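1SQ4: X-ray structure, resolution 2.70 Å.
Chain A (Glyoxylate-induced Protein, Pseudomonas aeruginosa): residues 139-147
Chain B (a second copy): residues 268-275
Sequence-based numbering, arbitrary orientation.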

# COMPACT_ATOMS: atom_id res chain seq x y z
N HIS A 139 18.14 -12.27 -31.71
CA HIS A 139 16.98 -11.49 -31.32
C HIS A 139 16.29 -11.01 -32.58
O HIS A 139 16.95 -10.62 -33.53
CB HIS A 139 17.39 -10.28 -30.47
CG HIS A 139 17.74 -10.61 -29.06
ND1 HIS A 139 17.09 -10.05 -27.98
CD2 HIS A 139 18.68 -11.44 -28.54
CE1 HIS A 139 17.62 -10.51 -26.86
NE2 HIS A 139 18.58 -11.36 -27.17
N TRP A 140 14.96 -11.04 -32.57
CA TRP A 140 14.20 -10.60 -33.72
C TRP A 140 13.17 -9.57 -33.25
O TRP A 140 12.18 -9.89 -32.60
CB TRP A 140 13.52 -11.82 -34.36
CG TRP A 140 12.74 -11.57 -35.64
CD1 TRP A 140 12.66 -10.40 -36.34
CD2 TRP A 140 11.87 -12.50 -36.30
NE1 TRP A 140 11.78 -10.55 -37.40
CE2 TRP A 140 11.28 -11.83 -37.39
CE3 TRP A 140 11.52 -13.84 -36.07
CZ2 TRP A 140 10.37 -12.44 -38.25
CZ3 TRP A 140 10.61 -14.45 -36.93
CH2 TRP A 140 10.05 -13.74 -38.00
N ILE A 141 13.42 -8.31 -33.58
CA ILE A 141 12.54 -7.24 -33.19
C ILE A 141 11.65 -6.80 -34.36
O ILE A 141 12.16 -6.43 -35.42
CB ILE A 141 13.38 -6.07 -32.67
CG1 ILE A 141 14.25 -6.57 -31.53
CG2 ILE A 141 12.49 -4.96 -32.20
CD1 ILE A 141 15.33 -5.61 -31.10
N ARG A 142 10.34 -6.85 -34.16
CA ARG A 142 9.39 -6.49 -35.22
C ARG A 142 8.51 -5.28 -34.93
O ARG A 142 8.21 -4.98 -33.78
CB ARG A 142 8.47 -7.68 -35.54
CG ARG A 142 9.19 -8.88 -36.14
CD ARG A 142 8.35 -10.15 -36.14
NE ARG A 142 7.31 -10.20 -37.17
CZ ARG A 142 6.02 -9.96 -36.96
NH1 ARG A 142 5.60 -9.64 -35.74
NH2 ARG A 142 5.15 -10.07 -37.95
N LYS A 143 8.10 -4.61 -36.00
CA LYS A 143 7.23 -3.45 -35.90
C LYS A 143 6.63 -3.13 -37.25
O LYS A 143 7.26 -3.32 -38.28
CB LYS A 143 7.98 -2.22 -35.42
CG LYS A 143 7.16 -0.92 -35.45
CD LYS A 143 8.08 0.28 -35.30
CE LYS A 143 7.36 1.63 -35.17
NZ LYS A 143 6.32 1.91 -36.19
N HIS A 144 5.40 -2.65 -37.24
CA HIS A 144 4.79 -2.28 -38.50
C HIS A 144 5.41 -0.93 -38.85
O HIS A 144 5.36 0.03 -38.07
CB HIS A 144 3.27 -2.16 -38.35
CG HIS A 144 2.57 -3.48 -38.32
ND1 HIS A 144 1.31 -3.64 -37.78
CD2 HIS A 144 2.92 -4.70 -38.80
CE1 HIS A 144 0.92 -4.89 -37.92
NE2 HIS A 144 1.87 -5.56 -38.54
N TYR A 145 6.02 -0.89 -40.03
CA TYR A 145 6.67 0.32 -40.52
C TYR A 145 5.63 1.36 -40.87
O TYR A 145 4.57 1.05 -41.40
CB TYR A 145 7.52 -0.01 -41.75
CG TYR A 145 8.19 1.20 -42.35
CD1 TYR A 145 7.71 1.78 -43.52
CD2 TYR A 145 9.29 1.80 -41.72
CE1 TYR A 145 8.30 2.93 -44.05
CE2 TYR A 145 9.88 2.95 -42.25
CZ TYR A 145 9.37 3.51 -43.41
OH TYR A 145 9.90 4.66 -43.92
N GLN A 146 5.94 2.62 -40.56
CA GLN A 146 5.01 3.69 -40.88
C GLN A 146 5.51 4.48 -42.07
O GLN A 146 6.52 5.18 -42.00
CB GLN A 146 4.83 4.60 -39.68
CG GLN A 146 3.81 5.69 -39.92
CD GLN A 146 3.44 6.42 -38.65
OE1 GLN A 146 2.67 7.39 -38.68
NE2 GLN A 146 3.98 5.95 -37.52
N LYS A 147 4.79 4.34 -43.18
CA LYS A 147 5.13 5.01 -44.42
C LYS A 147 4.67 6.45 -44.39
O LYS A 147 3.55 6.75 -43.98
CB LYS A 147 4.45 4.32 -45.61
CG LYS A 147 4.73 4.98 -46.96
CD LYS A 147 6.17 4.72 -47.39
CE LYS A 147 6.55 5.56 -48.60
NZ LYS A 147 6.44 7.01 -48.30
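Chain B, residues 268-275: RHMRLTLN

Chain B runs alongside chain A, along the strand and into the loop that follows it, as an extended segment without regular secondary structure, in the same direction to within 23°. Arg268(B) makes no contact; the contact begins at His269(B), whose CB points toward chain A. Its ring lies flat on the guanidinium of Arg142(A), centres 3.5 Å apart and planes at 6°, while the ring edge meets Trp140(A), CE1 to CH2 at 3.5 Å. One imidazole thus serves two neighbours on the same side of the strand.

Met270(B), a selenomethionine, starts sideways and its end leads away; the CA-to-CB bond of Arg271(B) points away, and the residue makes no contact. Leu272(B) turns back in: its CD1 reaches NH1 of Arg142(A) at 3.5 Å and CA of Lys143(A) at 3.8 Å, and its CB sits over the face of the His144(A) ring, 3.9 Å from the centroid.

The CA-to-CB bond of Thr273(B) points away, and the residue contributes backbone instead. Its O accepts a hydrogen bond from ND1 of His144(A) at 2.8 Å, and water 1 links the same O (2.9 Å) to N of His144(A) (3.2 Å). Leu274(B) starts away, yet its CD2 comes within 3.4 Å of CE1 of His144(A). Asn275(B) closes the walk beside Gln146(A), their CA atoms 5.6 Å apart. At His144(A) the rule to read is an apolar CB over the ring face with a carbonyl at its edge; at His269(B) it is a flat guanidinium on the ring.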

# COMPACT_ATOMS: atom_id res chain seq x y z
N ARG B 268 1.64 -18.41 -33.66
CA ARG B 268 1.37 -17.27 -34.53
C ARG B 268 2.22 -16.07 -34.13
O ARG B 268 2.80 -16.05 -33.05
CB ARG B 268 -0.11 -16.94 -34.46
CG ARG B 268 -0.70 -16.58 -35.79
CD ARG B 268 -1.59 -17.69 -36.41
NE ARG B 268 -0.93 -18.99 -36.47
CZ ARG B 268 -1.47 -20.09 -36.99
NH1 ARG B 268 -0.79 -21.22 -36.98
NH2 ARG B 268 -2.68 -20.06 -37.54
N HIS B 269 2.33 -15.08 -35.01
CA HIS B 269 3.11 -13.89 -34.71
C HIS B 269 2.36 -13.07 -33.68
O HIS B 269 1.15 -13.23 -33.53
CB HIS B 269 3.30 -13.00 -35.95
CG HIS B 269 4.55 -13.27 -36.72
ND1 HIS B 269 5.81 -13.18 -36.16
CD2 HIS B 269 4.74 -13.62 -38.02
CE1 HIS B 269 6.72 -13.46 -37.08
NE2 HIS B 269 6.09 -13.73 -38.21
N MSE B 270 3.06 -12.18 -32.98
CA MSE B 270 2.45 -11.32 -31.98
C MSE B 270 1.75 -10.15 -32.67
O MSE B 270 2.32 -9.51 -33.54
CB MSE B 270 3.51 -10.79 -31.02
CG MSE B 270 4.14 -11.85 -30.13
SE MSE B 270 2.86 -12.70 -28.92
CE MSE B 270 2.50 -14.28 -29.96
N ARG B 271 0.50 -9.87 -32.28
CA ARG B 271 -0.25 -8.77 -32.89
C ARG B 271 0.39 -7.41 -32.65
O ARG B 271 0.62 -7.01 -31.52
CB ARG B 271 -1.70 -8.76 -32.39
CG ARG B 271 -1.89 -9.07 -30.90
CD ARG B 271 -2.05 -10.58 -30.60
NE ARG B 271 -3.43 -11.06 -30.76
CZ ARG B 271 -3.89 -12.23 -30.32
NH1 ARG B 271 -5.16 -12.56 -30.51
NH2 ARG B 271 -3.09 -13.08 -29.69
N LEU B 272 0.68 -6.69 -33.74
CA LEU B 272 1.30 -5.38 -33.65
C LEU B 272 0.36 -4.26 -34.08
O LEU B 272 -0.35 -4.39 -35.07
CB LEU B 272 2.55 -5.33 -34.52
CG LEU B 272 3.65 -6.34 -34.19
CD1 LEU B 272 4.76 -6.23 -35.23
CD2 LEU B 272 4.18 -6.11 -32.79
N THR B 273 0.35 -3.15 -33.34
CA THR B 273 -0.52 -2.04 -33.70
C THR B 273 -0.31 -1.69 -35.18
O THR B 273 0.79 -1.80 -35.70
CB THR B 273 -0.25 -0.79 -32.80
OG1 THR B 273 -0.78 0.38 -33.43
CG2 THR B 273 1.23 -0.59 -32.55
N LEU B 274 -1.39 -1.30 -35.84
CA LEU B 274 -1.34 -0.97 -37.26
C LEU B 274 -1.12 0.52 -37.47
O LEU B 274 -1.77 1.34 -36.83
CB LEU B 274 -2.65 -1.37 -37.93
CG LEU B 274 -3.19 -2.77 -37.59
CD1 LEU B 274 -4.61 -2.91 -38.13
CD2 LEU B 274 -2.28 -3.83 -38.17
N ASN B 275 -0.21 0.86 -38.38
CA ASN B 275 0.09 2.26 -38.70
C ASN B 275 0.61 2.36 -40.12
O ASN B 275 -0.14 2.83 -41.01
CB ASN B 275 1.16 2.83 -37.74
CG ASN B 275 0.56 3.49 -36.50
OD1 ASN B 275 -0.02 2.82 -35.64
ND2 ASN B 275 0.71 4.81 -36.41
O HOH W 1 3.53 -1.88 -34.72
O HOH W 2 2.45 2.91 -43.23